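Long-range contact in trehalose-6-phosphate phosphatase (Candida albicans, PDB 5DXF), which belongs to glycosyltransferase family 20, of the GT-B clan, whose members share two Rossmann-like domains: residues A310-L324 with A414-D426. Sequence-based numbering, arbitrary orientation.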
loop_
_atom_site.group_PDB
_atom_site.type_symbol
_atom_site.label_atom_id
_atom_site.label_comp_id
_atom_site.label_asym_id
_atom_site.label_seq_id
_atom_site.Cartn_x
_atom_site.Cartn_y
_atom_site.Cartn_z
ATOM N N ALA A 310 7.713 15.006 10.801
ATOM C CA ALA A 310 7.429 16.107 9.918
ATOM C C ALA A 310 7.777 17.420 10.578
ATOM O O ALA A 310 8.276 18.330 9.944
ATOM C CB ALA A 310 5.964 16.096 9.536
ATOM N N PHE A 311 7.485 17.532 11.860
ATOM C CA PHE A 311 7.593 18.841 12.502
ATOM C C PHE A 311 8.649 18.959 13.607
ATOM O O PHE A 311 8.774 20.015 14.226
ATOM C CB PHE A 311 6.224 19.244 13.054
ATOM C CG PHE A 311 5.153 19.313 12.002
ATOM C CD1 PHE A 311 5.171 20.314 11.045
ATOM C CD2 PHE A 311 4.136 18.375 11.964
ATOM C CE1 PHE A 311 4.192 20.379 10.071
ATOM C CE2 PHE A 311 3.151 18.436 10.993
ATOM C CZ PHE A 311 3.180 19.441 10.046
ATOM N N SER A 312 9.418 17.904 13.853
ATOM C CA SER A 312 10.460 17.980 14.880
ATOM C C SER A 312 11.672 18.773 14.404
ATOM O O SER A 312 12.053 18.708 13.233
ATOM C CB SER A 312 10.904 16.584 15.319
ATOM O OG SER A 312 11.910 16.664 16.314
ATOM N N SER A 313 12.275 19.518 15.325
ATOM C CA SER A 313 13.448 20.327 15.025
ATOM C C SER A 313 14.692 19.456 14.910
ATOM O O SER A 313 15.570 19.711 14.086
ATOM C CB SER A 313 13.642 21.394 16.106
ATOM O OG SER A 313 13.484 20.834 17.397
ATOM N N GLU A 314 14.746 18.422 15.742
ATOM C CA GLU A 314 15.881 17.508 15.793
ATOM C C GLU A 314 16.194 16.849 14.451
ATOM O O GLU A 314 17.359 16.747 14.067
ATOM C CB GLU A 314 15.631 16.422 16.844
ATOM C CG GLU A 314 15.636 16.926 18.276
ATOM C CD GLU A 314 16.998 17.427 18.712
ATOM O OE1 GLU A 314 17.962 16.632 18.691
ATOM O OE2 GLU A 314 17.107 18.616 19.078
ATOM N N LEU A 315 15.163 16.406 13.741
ATOM C CA LEU A 315 15.383 15.596 12.548
ATOM C C LEU A 315 15.875 16.434 11.372
ATOM O O LEU A 315 16.466 15.909 10.430
ATOM C CB LEU A 315 14.106 14.844 12.173
ATOM C CG LEU A 315 13.484 14.005 13.294
ATOM C CD1 LEU A 315 12.536 12.977 12.718
ATOM C CD2 LEU A 315 14.540 13.327 14.163
ATOM N N GLY A 316 15.630 17.738 11.436
ATOM C CA GLY A 316 16.153 18.656 10.440
ATOM C C GLY A 316 15.284 18.812 9.208
ATOM O O GLY A 316 15.755 19.273 8.170
ATOM N N VAL A 317 14.016 18.430 9.317
ATOM C CA VAL A 317 13.082 18.599 8.211
ATOM C C VAL A 317 12.859 20.087 7.944
ATOM O O VAL A 317 12.692 20.501 6.799
ATOM C CB VAL A 317 11.732 17.897 8.493
ATOM C CG1 VAL A 317 10.714 18.218 7.406
ATOM C CG2 VAL A 317 11.935 16.394 8.605
ATOM N N GLU A 318 12.894 20.889 9.005
ATOM C CA GLU A 318 12.661 22.327 8.903
ATOM C C GLU A 318 13.638 23.030 7.955
ATOM O O GLU A 318 13.224 23.838 7.116
ATOM C CB GLU A 318 12.732 22.975 10.289
ATOM C CG GLU A 318 11.395 23.490 10.802
ATOM C CD GLU A 318 10.818 24.587 9.927
ATOM O OE1 GLU A 318 11.598 25.285 9.245
ATOM O OE2 GLU A 318 9.580 24.753 9.921
ATOM N N GLU A 319 14.920 22.700 8.056
ATOM C CA GLU A 319 15.914 23.328 7.200
ATOM C C GLU A 319 15.641 23.001 5.759
ATOM O O GLU A 319 15.725 23.856 4.888
ATOM C CB GLU A 319 17.325 22.860 7.533
ATOM C CG GLU A 319 17.465 22.078 8.819
ATOM C CD GLU A 319 18.900 21.697 9.103
ATOM O OE1 GLU A 319 19.177 21.223 10.228
ATOM O OE2 GLU A 319 19.749 21.872 8.204
ATOM N N LYS A 320 15.310 21.746 5.505
ATOM C CA LYS A 320 15.001 21.315 4.156
ATOM C C LYS A 320 13.773 22.013 3.604
ATOM O O LYS A 320 13.767 22.450 2.470
ATOM C CB LYS A 320 14.815 19.811 4.131
ATOM C CG LYS A 320 15.835 19.074 4.969
ATOM C CD LYS A 320 15.693 17.576 4.812
ATOM C CE LYS A 320 17.036 16.924 4.596
ATOM N NZ LYS A 320 17.264 15.842 5.584
ATOM N N VAL A 321 12.748 22.145 4.429
ATOM C CA VAL A 321 11.516 22.814 4.031
ATOM C C VAL A 321 11.775 24.269 3.664
ATOM O O VAL A 321 11.274 24.759 2.651
ATOM C CB VAL A 321 10.450 22.752 5.145
ATOM C CG1 VAL A 321 9.269 23.649 4.804
ATOM C CG2 VAL A 321 9.990 21.316 5.369
ATOM N N GLN A 322 12.567 24.955 4.481
ATOM C CA GLN A 322 12.866 26.359 4.223
ATOM C C GLN A 322 13.789 26.510 3.017
ATOM O O GLN A 322 13.724 27.503 2.288
ATOM C CB GLN A 322 13.491 27.012 5.458
ATOM C CG GLN A 322 12.901 28.372 5.789
ATOM C CD GLN A 322 11.402 28.315 6.019
ATOM O OE1 GLN A 322 10.632 29.011 5.356
ATOM N NE2 GLN A 322 10.980 27.482 6.964
ATOM N N ALA A 323 14.642 25.512 2.810
ATOM C CA ALA A 323 15.562 25.510 1.679
ATOM C C ALA A 323 14.812 25.319 0.366
ATOM O O ALA A 323 15.089 25.991 -0.623
ATOM C CB ALA A 323 16.613 24.426 1.850
ATOM N N LEU A 324 13.864 24.387 0.372
ATOM C CA LEU A 324 12.991 24.141 -0.770
ATOM C C LEU A 324 12.109 25.354 -1.032
ATOM O O LEU A 324 11.864 25.719 -2.182
ATOM C CB LEU A 324 12.134 22.897 -0.525
ATOM C CG LEU A 324 12.859 21.551 -0.556
ATOM C CD1 LEU A 324 12.008 20.471 0.096
ATOM C CD2 LEU A 324 13.203 21.167 -1.986
ATOM N N ALA A 414 15.428 10.501 0.934
ATOM C CA ALA A 414 15.436 10.339 2.378
ATOM C C ALA A 414 14.064 10.619 2.971
ATOM O O ALA A 414 13.267 11.376 2.411
ATOM C CB ALA A 414 16.479 11.243 3.010
ATOM N N LYS A 415 13.814 10.048 4.138
ATOM C CA LYS A 415 12.541 10.191 4.816
ATOM C C LYS A 415 12.271 11.637 5.151
ATOM O O LYS A 415 11.157 12.114 5.019
ATOM C CB LYS A 415 12.556 9.378 6.101
ATOM C CG LYS A 415 13.337 8.081 5.998
ATOM C CD LYS A 415 14.837 8.319 5.986
ATOM C CE LYS A 415 15.566 7.254 5.188
ATOM N NZ LYS A 415 16.779 6.766 5.895
ATOM N N GLU A 416 13.307 12.330 5.594
ATOM C CA GLU A 416 13.206 13.744 5.924
ATOM C C GLU A 416 13.048 14.593 4.665
ATOM O O GLU A 416 12.347 15.605 4.677
ATOM C CB GLU A 416 14.435 14.198 6.717
ATOM C CG GLU A 416 15.066 13.119 7.588
ATOM C CD GLU A 416 16.007 12.215 6.812
ATOM O OE1 GLU A 416 16.809 12.737 6.007
ATOM O OE2 GLU A 416 15.936 10.984 6.999
ATOM N N GLU A 417 13.700 14.183 3.583
ATOM C CA GLU A 417 13.545 14.866 2.304
ATOM C C GLU A 417 12.120 14.704 1.785
ATOM O O GLU A 417 11.538 15.637 1.234
ATOM C CB GLU A 417 14.547 14.330 1.280
ATOM C CG GLU A 417 15.946 14.906 1.414
ATOM C CD GLU A 417 16.976 14.103 0.643
ATOM O OE1 GLU A 417 16.695 12.927 0.331
ATOM O OE2 GLU A 417 18.060 14.646 0.346
ATOM N N TYR A 418 11.570 13.510 1.978
ATOM C CA TYR A 418 10.211 13.196 1.553
ATOM C C TYR A 418 9.188 14.015 2.327
ATOM O O TYR A 418 8.314 14.656 1.733
ATOM C CB TYR A 418 9.938 11.703 1.726
ATOM C CG TYR A 418 8.503 11.297 1.473
ATOM C CD1 TYR A 418 7.954 11.372 0.201
ATOM C CD2 TYR A 418 7.701 10.826 2.505
ATOM C CE1 TYR A 418 6.645 11.000 -0.037
ATOM C CE2 TYR A 418 6.391 10.448 2.277
ATOM C CZ TYR A 418 5.871 10.537 1.004
ATOM O OH TYR A 418 4.569 10.165 0.769
ATOM N N LEU A 419 9.300 13.992 3.652
ATOM C CA LEU A 419 8.400 14.764 4.505
ATOM C C LEU A 419 8.515 16.260 4.240
ATOM O O LEU A 419 7.508 16.973 4.236
ATOM C CB LEU A 419 8.683 14.477 5.976
ATOM C CG LEU A 419 8.435 13.030 6.397
ATOM C CD1 LEU A 419 8.519 12.897 7.903
ATOM C CD2 LEU A 419 7.086 12.555 5.888
ATOM N N ALA A 420 9.744 16.729 4.031
ATOM C CA ALA A 420 9.971 18.098 3.585
ATOM C C ALA A 420 9.123 18.359 2.359
ATOM O O ALA A 420 8.288 19.254 2.360
ATOM C CB ALA A 420 11.432 18.336 3.267
ATOM N N LEU A 421 9.349 17.557 1.319
ATOM C CA LEU A 421 8.601 17.654 0.065
ATOM C C LEU A 421 7.086 17.757 0.277
ATOM O O LEU A 421 6.425 18.600 -0.337
ATOM C CB LEU A 421 8.928 16.456 -0.837
ATOM C CG LEU A 421 10.282 16.487 -1.560
ATOM C CD1 LEU A 421 10.620 15.125 -2.149
ATOM C CD2 LEU A 421 10.285 17.557 -2.640
ATOM N N LEU A 422 6.540 16.916 1.148
ATOM C CA LEU A 422 5.110 16.974 1.435
ATOM C C LEU A 422 4.719 18.290 2.107
ATOM O O LEU A 422 3.693 18.879 1.768
ATOM C CB LEU A 422 4.684 15.795 2.310
ATOM C CG LEU A 422 4.753 14.419 1.643
ATOM C CD1 LEU A 422 4.223 13.341 2.574
ATOM C CD2 LEU A 422 3.993 14.416 0.323
ATOM N N ARG A 423 5.536 18.757 3.048
ATOM C CA ARG A 423 5.239 20.002 3.754
ATOM C C ARG A 423 5.312 21.242 2.853
ATOM O O ARG A 423 4.459 22.123 2.950
ATOM C CB ARG A 423 6.177 20.172 4.953
ATOM C CG ARG A 423 5.684 19.505 6.231
ATOM C CD ARG A 423 6.572 19.848 7.415
ATOM N NE ARG A 423 6.603 21.284 7.670
ATOM C CZ ARG A 423 7.471 21.887 8.476
ATOM N NH1 ARG A 423 8.393 21.178 9.114
ATOM N NH2 ARG A 423 7.419 23.201 8.641
ATOM N N VAL A 424 6.313 21.318 1.977
ATOM C CA VAL A 424 6.457 22.489 1.109
ATOM C C VAL A 424 5.394 22.489 0.007
ATOM O O VAL A 424 5.157 23.507 -0.643
ATOM C CB VAL A 424 7.864 22.558 0.449
ATOM C CG1 VAL A 424 8.119 23.936 -0.173
ATOM C CG2 VAL A 424 8.957 22.235 1.460
ATOM N N ALA A 425 4.746 21.347 -0.192
ATOM C CA ALA A 425 3.776 21.200 -1.274
ATOM C C ALA A 425 2.603 22.175 -1.169
ATOM O O ALA A 425 2.009 22.341 -0.102
ATOM C CB ALA A 425 3.259 19.779 -1.314
ATOM N N ASP A 426 2.290 22.836 -2.274
ATOM C CA ASP A 426 1.103 23.651 -2.368
ATOM C C ASP A 426 -0.064 22.820 -2.891
ATOM O O ASP A 426 -1.208 23.234 -2.838
ATOM C CB ASP A 426 1.358 24.854 -3.275
ATOM C CG ASP A 426 2.468 25.758 -2.757
ATOM O OD1 ASP A 426 2.270 26.440 -1.729
ATOM O OD2 ASP A 426 3.540 25.789 -3.388
#
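Arg423 reaches from helix 415-424 into the bend between helix 303-311 and helix 317-327, and its guanidinium is gripped along the edge by two acceptors. Arg423 NH1 donates to the carbonyl O of Ala310, in the last turn of helix 303-311, over 3.0 Å. Arg423 NH2 makes a salt bridge to Glu318 OE2, also 3.0 Å long and fairly straight (162° at the hydrogen), although it meets the carboxylate from above its plane. A second hydrogen bond, from Gln322 NE2 to Glu318 OE1, steadies that carboxylate. Val321 CG2 covers one guanidinium face; CD1 and CE1 of Phe311 come over the opposite one, ring and guanidinium planes 43° apart. Near the start of helix 415-424, Lys320 NZ makes a weak, salt-bridged hydrogen bond to Glu416 OE1 (3.2 Å).

Apolar contacts fill the space between, where the axes of segments 317-324 and 415-424 approach to 8.6 Å and cross at -49°. Packing is knobs-into-holes: Ala420 sits among Val317, Lys320, Val321 and Leu324, its small CB letting the backbones come close. Val321 CG1 meets Val424 CG2 at 3.6 Å.

Phe311 also meets Tyr450 edge-to-face. Leu422 rests on helix 439-447, while Leu421 and Val424 pack on strand 332-339, edge of a three-stranded parallel sheet, consistent with a Rossmann-like GT-B domain.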